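Local coordinates for protein Esterase/lipase (Lactobacillus rhamnosus, PDB 4N5H) that probably hydrolyses ester bonds, and may transfer acyl groups, as a serine esterase of the alpha/beta hydrolase fold, at residues 146-150 with 184-189; 143-147 with 278-282; 72-78 with 104-108. The protein carries 1 engineered substitution. All coordinates share one frame; numbering follows the deposited sequence.

Contact 1. Residues 146-150 with 184-189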
# COMPACT_ATOMS: atom_id res chain seq x y z
N SER A 146 -12.30 13.02 -23.66
CA SER A 146 -13.21 12.04 -24.34
C SER A 146 -14.81 12.30 -24.19
O SER A 146 -15.30 13.37 -24.58
CB SER A 146 -12.75 10.60 -23.89
OG SER A 146 -13.25 9.60 -24.81
N ALA A 147 -15.58 11.40 -23.53
CA ALA A 147 -16.91 11.82 -23.09
C ALA A 147 -16.94 13.02 -22.16
O ALA A 147 -17.81 13.88 -22.21
CB ALA A 147 -17.63 10.66 -22.45
N GLY A 148 -15.86 13.21 -21.37
CA GLY A 148 -15.76 14.40 -20.60
C GLY A 148 -15.53 15.65 -21.46
O GLY A 148 -15.90 16.77 -21.02
N GLY A 149 -14.85 15.52 -22.61
CA GLY A 149 -14.73 16.61 -23.56
C GLY A 149 -16.06 16.97 -24.25
O GLY A 149 -16.33 18.11 -24.49
N HIS A 150 -16.85 15.97 -24.53
CA HIS A 150 -18.24 16.19 -24.98
C HIS A 150 -18.94 17.01 -23.94
O HIS A 150 -19.52 18.05 -24.28
CB HIS A 150 -18.95 14.86 -25.11
CG HIS A 150 -20.42 14.96 -25.29
ND1 HIS A 150 -21.33 14.66 -24.32
CD2 HIS A 150 -21.15 15.31 -26.40
CE1 HIS A 150 -22.56 14.80 -24.80
NE2 HIS A 150 -22.47 15.28 -26.04
N CYS A 184 -9.11 14.88 -26.83
CA CYS A 184 -9.71 13.81 -27.61
C CYS A 184 -11.23 13.72 -27.39
O CYS A 184 -11.77 12.70 -27.02
CB CYS A 184 -9.11 12.42 -27.28
SG CYS A 184 -7.32 12.36 -27.56
N PRO A 185 -11.91 14.86 -27.62
CA PRO A 185 -13.33 14.86 -27.28
C PRO A 185 -14.14 13.97 -28.22
O PRO A 185 -13.77 13.78 -29.38
CB PRO A 185 -13.76 16.29 -27.52
CG PRO A 185 -12.81 16.76 -28.54
CD PRO A 185 -11.47 16.16 -28.11
N VAL A 186 -15.26 13.47 -27.70
CA VAL A 186 -16.33 12.85 -28.51
C VAL A 186 -17.49 13.83 -28.62
O VAL A 186 -18.55 13.62 -28.10
CB VAL A 186 -16.65 11.48 -27.98
CG1 VAL A 186 -17.58 10.76 -28.97
CG2 VAL A 186 -15.33 10.72 -27.95
N ALA A 187 -17.21 14.96 -29.22
CA ALA A 187 -18.17 16.05 -29.16
C ALA A 187 -19.34 15.92 -30.14
O ALA A 187 -20.36 16.65 -29.95
CB ALA A 187 -17.48 17.38 -29.30
N GLU A 188 -19.20 15.00 -31.13
CA GLU A 188 -20.27 14.73 -32.09
C GLU A 188 -20.70 13.27 -32.02
O GLU A 188 -20.41 12.48 -32.93
CB GLU A 188 -19.79 15.12 -33.50
CG GLU A 188 -19.37 16.56 -33.64
CD GLU A 188 -20.56 17.51 -33.62
OE1 GLU A 188 -21.51 17.33 -34.44
OE2 GLU A 188 -20.56 18.42 -32.82
N PRO A 189 -21.36 12.88 -30.91
CA PRO A 189 -21.63 11.46 -30.69
C PRO A 189 -22.52 10.87 -31.82
O PRO A 189 -22.40 9.64 -32.11
CB PRO A 189 -22.38 11.41 -29.40
CG PRO A 189 -22.56 12.71 -28.93
CD PRO A 189 -21.68 13.63 -29.68

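Contact 2. Residues 143-147 with 278-282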
# COMPACT_ATOMS: atom_id res chain seq x y z
N THR A 143 -11.82 21.86 -18.56
CA THR A 143 -11.23 20.83 -19.40
C THR A 143 -11.94 19.54 -19.21
O THR A 143 -12.50 19.33 -18.15
CB THR A 143 -9.75 20.70 -19.22
OG1 THR A 143 -9.22 19.92 -20.28
CG2 THR A 143 -9.46 20.05 -17.92
N GLY A 144 -12.01 18.78 -20.27
CA GLY A 144 -12.55 17.44 -20.26
C GLY A 144 -11.90 16.55 -21.27
O GLY A 144 -11.52 17.00 -22.37
N ASP A 145 -11.88 15.25 -20.93
CA ASP A 145 -11.29 14.26 -21.85
C ASP A 145 -12.33 13.26 -22.34
O ASP A 145 -13.14 12.76 -21.54
CB ASP A 145 -10.13 13.48 -21.26
CG ASP A 145 -10.50 12.65 -20.09
OD1 ASP A 145 -10.40 11.38 -20.27
OD2 ASP A 145 -10.79 13.25 -19.00
N SER A 146 -12.30 13.02 -23.66
CA SER A 146 -13.21 12.04 -24.34
C SER A 146 -14.81 12.30 -24.19
O SER A 146 -15.30 13.37 -24.58
CB SER A 146 -12.75 10.60 -23.89
OG SER A 146 -13.25 9.60 -24.81
N ALA A 147 -15.58 11.40 -23.53
CA ALA A 147 -16.91 11.82 -23.09
C ALA A 147 -16.94 13.02 -22.16
O ALA A 147 -17.81 13.88 -22.21
CB ALA A 147 -17.63 10.66 -22.45
N HIS A 278 -5.34 7.66 -27.44
CA HIS A 278 -6.46 8.40 -26.84
C HIS A 278 -6.12 8.78 -25.45
O HIS A 278 -5.71 7.97 -24.64
CB HIS A 278 -7.67 7.42 -26.85
CG HIS A 278 -8.95 8.04 -26.41
ND1 HIS A 278 -9.55 9.05 -27.12
CD2 HIS A 278 -9.79 7.73 -25.39
CE1 HIS A 278 -10.67 9.40 -26.49
NE2 HIS A 278 -10.86 8.58 -25.49
N VAL A 279 -6.32 10.06 -25.17
CA VAL A 279 -6.17 10.69 -23.89
C VAL A 279 -4.85 10.41 -23.17
O VAL A 279 -4.81 10.33 -21.95
CB VAL A 279 -7.37 10.50 -22.93
CG1 VAL A 279 -8.66 11.02 -23.59
CG2 VAL A 279 -7.54 9.11 -22.45
N PHE A 280 -3.76 10.29 -23.93
CA PHE A 280 -2.48 9.85 -23.34
C PHE A 280 -1.98 10.82 -22.29
O PHE A 280 -1.42 10.40 -21.28
CB PHE A 280 -1.38 9.63 -24.42
CG PHE A 280 -0.83 10.93 -24.94
CD1 PHE A 280 0.20 11.59 -24.27
CD2 PHE A 280 -1.37 11.54 -26.11
CE1 PHE A 280 0.64 12.85 -24.74
CE2 PHE A 280 -0.92 12.73 -26.60
CZ PHE A 280 0.11 13.43 -25.89
N ASN A 281 -2.26 12.08 -22.50
CA ASN A 281 -1.77 13.15 -21.57
C ASN A 281 -2.46 13.27 -20.23
O ASN A 281 -1.97 13.87 -19.29
CB ASN A 281 -1.68 14.49 -22.28
CG ASN A 281 -3.01 14.97 -22.76
OD1 ASN A 281 -3.64 14.28 -23.59
ND2 ASN A 281 -3.52 16.00 -22.18
N VAL A 282 -3.62 12.68 -20.18
CA VAL A 282 -4.40 12.48 -18.97
C VAL A 282 -4.01 11.16 -18.24
O VAL A 282 -3.85 11.12 -16.98
CB VAL A 282 -5.90 12.41 -19.28
CG1 VAL A 282 -6.75 12.17 -18.02
CG2 VAL A 282 -6.35 13.76 -19.88

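Contact 3. Residues 72-78 with 104-108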
# COMPACT_ATOMS: atom_id res chain seq x y z
N ILE A 72 -13.54 17.60 -16.06
CA ILE A 72 -14.67 16.68 -16.28
C ILE A 72 -14.08 15.42 -16.90
O ILE A 72 -13.68 15.37 -18.07
CB ILE A 72 -15.73 17.24 -17.20
CG1 ILE A 72 -16.20 18.60 -16.71
CG2 ILE A 72 -16.89 16.23 -17.35
CD1 ILE A 72 -17.12 19.31 -17.72
N HIS A 73 -14.12 14.34 -16.15
CA HIS A 73 -13.55 13.06 -16.58
C HIS A 73 -14.35 12.37 -17.64
O HIS A 73 -15.54 12.70 -17.83
CB HIS A 73 -13.35 12.12 -15.37
CG HIS A 73 -14.61 11.53 -14.87
ND1 HIS A 73 -15.22 10.46 -15.52
CD2 HIS A 73 -15.43 11.89 -13.84
CE1 HIS A 73 -16.34 10.16 -14.87
NE2 HIS A 73 -16.45 10.97 -13.83
N GLY A 74 -13.70 11.47 -18.35
CA GLY A 74 -14.31 10.64 -19.35
C GLY A 74 -14.71 9.25 -18.85
O GLY A 74 -14.87 9.04 -17.64
N GLY A 75 -14.91 8.34 -19.78
CA GLY A 75 -15.44 7.02 -19.52
C GLY A 75 -16.75 6.71 -20.22
O GLY A 75 -17.59 5.91 -19.72
N GLY A 76 -16.91 7.24 -21.39
CA GLY A 76 -18.03 6.83 -22.22
C GLY A 76 -19.40 7.10 -21.70
O GLY A 76 -20.39 6.43 -22.08
N TRP A 77 -19.54 8.03 -20.73
CA TRP A 77 -20.80 8.33 -20.02
C TRP A 77 -21.36 7.29 -19.07
O TRP A 77 -22.25 7.58 -18.25
CB TRP A 77 -21.89 8.91 -21.01
CG TRP A 77 -21.52 9.97 -22.00
CD1 TRP A 77 -21.49 11.31 -21.78
CD2 TRP A 77 -21.08 9.81 -23.35
NE1 TRP A 77 -21.10 11.96 -22.85
CE2 TRP A 77 -20.84 11.09 -23.86
CE3 TRP A 77 -20.91 8.69 -24.19
CZ2 TRP A 77 -20.41 11.33 -25.20
CZ3 TRP A 77 -20.53 8.89 -25.48
CH2 TRP A 77 -20.26 10.22 -26.00
N PHE A 78 -20.72 6.10 -19.11
CA PHE A 78 -21.11 4.90 -18.36
C PHE A 78 -20.17 4.52 -17.23
O PHE A 78 -20.45 3.66 -16.39
CB PHE A 78 -21.16 3.66 -19.31
CG PHE A 78 -22.44 3.52 -20.12
CD1 PHE A 78 -22.57 4.14 -21.35
CD2 PHE A 78 -23.49 2.73 -19.63
CE1 PHE A 78 -23.72 3.97 -22.15
CE2 PHE A 78 -24.65 2.59 -20.42
CZ PHE A 78 -24.75 3.22 -21.63
N TYR A 104 -20.14 12.59 -11.54
CA TYR A 104 -21.48 12.81 -12.07
C TYR A 104 -22.10 11.44 -12.23
O TYR A 104 -21.39 10.41 -12.44
CB TYR A 104 -21.46 13.60 -13.39
CG TYR A 104 -20.53 13.09 -14.50
CD1 TYR A 104 -19.26 13.60 -14.67
CD2 TYR A 104 -20.90 12.05 -15.30
CE1 TYR A 104 -18.39 13.09 -15.62
CE2 TYR A 104 -20.05 11.57 -16.32
CZ TYR A 104 -18.76 12.11 -16.48
OH TYR A 104 -17.91 11.62 -17.45
N ARG A 105 -23.41 11.41 -12.06
CA ARG A 105 -24.11 10.12 -12.21
C ARG A 105 -23.89 9.55 -13.62
O ARG A 105 -23.77 10.29 -14.59
CB ARG A 105 -25.60 10.26 -11.85
CG ARG A 105 -25.82 10.61 -10.39
CD ARG A 105 -27.21 11.08 -10.11
NE ARG A 105 -27.52 12.32 -10.78
CZ ARG A 105 -28.71 12.84 -10.99
NH1 ARG A 105 -29.78 12.24 -10.54
NH2 ARG A 105 -28.81 13.96 -11.63
N LEU A 106 -23.98 8.21 -13.73
CA LEU A 106 -23.58 7.54 -14.93
C LEU A 106 -24.84 6.98 -15.67
O LEU A 106 -25.80 6.59 -15.02
CB LEU A 106 -22.68 6.37 -14.58
CG LEU A 106 -21.32 6.76 -13.91
CD1 LEU A 106 -20.46 5.56 -13.60
CD2 LEU A 106 -20.59 7.74 -14.76
N LEU A 107 -24.73 6.89 -16.97
CA LEU A 107 -25.77 6.13 -17.75
C LEU A 107 -25.63 4.71 -17.24
O LEU A 107 -24.55 4.24 -16.91
CB LEU A 107 -25.45 6.17 -19.20
CG LEU A 107 -25.30 7.48 -19.95
CD1 LEU A 107 -25.17 7.36 -21.41
CD2 LEU A 107 -26.24 8.53 -19.59
N PRO A 108 -26.73 3.96 -17.21
CA PRO A 108 -28.05 4.29 -17.72
C PRO A 108 -28.98 4.77 -16.58
O PRO A 108 -30.16 5.03 -16.81
CB PRO A 108 -28.54 2.86 -18.19
CG PRO A 108 -27.94 1.97 -17.17
CD PRO A 108 -26.58 2.52 -16.87
O HOH W 1 -18.75 10.12 -12.56
O HOH W 2 -18.01 8.90 -18.37
O HOH W 3 -22.85 2.55 -15.61

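Contact 1. Residues 146-150 with 184-189
H150 meets the loop 184-189 at V186, A187 and P189. Its CB rests 3.3 Å from V186 O. The torsion about CA-CB places CG anti to the backbone N (chi1 169°), which carries the imidazole toward A187 and P189. A187 O is at the ring edge, in the ring plane, on the CD2 side. The P189 ring comes in at about a right angle to the H150 side chain and approaches obliquely, with CD 3.7 Å from H150 CD2. The NE2 end of the imidazole is hydrogen-bonded to L221 O. The W77 ring meets the imidazole nearly perpendicularly.

At the start of segment 146-150, the CG2 methyl of V186 stands 3.9 Å from S146 OG, whose polar partner is H278. S146 fits the nucleophile elbow of alpha/beta hydrolases, the sharp turn from strand 140-145 into helix 147-158. The loop after strand 179-183 packs beside the elbow and the first turn of its helix.

Backbone atoms fix the spacing. V186 N donates to S146 O at 3.1 Å with a nearly straight N-H...O angle of 169°. The donor stands well above the carbonyl plane, 63° out of it. H150 N, on the first helical turn, donates to the same S146 O at 3.0 Å, so two N-H groups grip this buried oxygen. S146 CA also makes a C-H...O contact with C184 O, 3.1 Å away. G149 brings no side chain to the interface, and P185 CB packs directly on its backbone, 4.1 Å from G149 CA. P185 also touches S249 and L252 of helix 246-258.

Contact 2. Residues 143-147 with 278-282
The probable nucleophile elbow meets the loop of the probable catalytic histidine here, through S146 and H278. S146 OG and H278 NE2 are hydrogen-bonded at 2.7 Å, and either could be the donor. The serine oxygen sits at the edge of the imidazole, near its plane. S146 CB is close as well, 3.2 Å from H278 NE2. The S146 backbone has a positive phi (58°, psi -116°), the strained turn expected of an elbow, and the CB bond points toward the histidine segment.

H278 is held from several sides. Its ND1 is hydrogen-bonded to D243 OD1, so the two ring nitrogens face an acid and a serine. V279 folds its CG1 methyl over the centre of the ring, 3.7 Å above its plane. F245 meets the same imidazole, and C184 touches it. These neighbours should limit rotation of the ring.

Beside this bond two valines pack on the D145 side chain. V279 CG1 reaches D145 CB at 3.7 Å, and the two side chains cross at about a right angle. The same methyl also comes 3.8 Å from D145 OD1. V282 adds its CG2, 4.0 Å from D145 CB, one helical turn further on. D145 is rotated so that CG lies between the backbone N and the carbonyl carbon (chi1 63°), with CB still meeting both valine methyls. The carboxylate is bonded through OD2 to N85.

V279 is the N-cap of helix 280-283, and its carbonyl O accepts from V282 N at 3.2 Å. This turn sets both valines against the end of strand 140-145. The serine on the elbow, the histidine on a late loop and the aspartate D243 are consistent with the Ser-His-Asp triad of alpha/beta hydrolases.

Contact 3. Residues 72-78 with 104-108
Y104 lays its ring over one face of the H73 imidazole, the first residue of an HGGGW sequence (residues 73-77). In related esterases of the alpha/beta hydrolase fold this motif lines the oxyanion hole, and it probably does so here. From Y104 CB the ring swings between the backbone N and the carbonyl carbon (chi1 51°), and this turns it toward the histidine. Y104 CD1 comes first, 3.9 Å from H73 NE2. Next along the ring, Y104 CE1 is 3.4 Å from the same nitrogen and also touches the I72 CG2 methyl at 3.9 Å. Y104 CZ lies 3.5 Å from H73 CE1. The two rings form an offset stack with planes 10° apart. At the tip, Y104 OH donates to H73 O at 2.6 Å, from above the carbonyl plane, and accepts from a water. Another water joins H73 NE2 to Y104 N.

The histidine is fixed from its other nitrogen. H73 ND1 donates to a lone pair of G74 O at 2.6 Å, with the bond in the imidazole plane. H73 thus stacks on Y104 and is bonded to the G74 carbonyl.

Past the glycines, the loops meet again through the backbone. L107 N donates to W77 O, which also accepts from Q115 NE2. L107 CD1 packs on W77 CB, while the L106 CD1 methyl comes near F78 O. F78 is edge-to-face with Y206. Across the contact, the L107 side chain makes a CH-pi contact with the F78 ring: its CB is 3.8 Å from the centroid, 6° off the ring normal.

How the contacts relate
From the N terminus, contact 3 comes first, joining the loop after strand 66-72 to the loop after strand 98-102, and closes before the others begin. Contacts 1 and 2 start from one stretch, 143-150, the end of strand 140-145 and the first turn of helix 147-158. Contact 1 closes the shorter loop, to 184-189, and is nested inside contact 2, which spans to 278-282. Between contacts 2 and 3, T143 O and I72 N probably hydrogen-bond in the central sheet. W77 of contact 3 packs on A147 and H150. C184 packs on H278. Together they tie the loops after strands 66-72, 98-102 and 179-183, and the H278 loop, to one another and to the turn at S146.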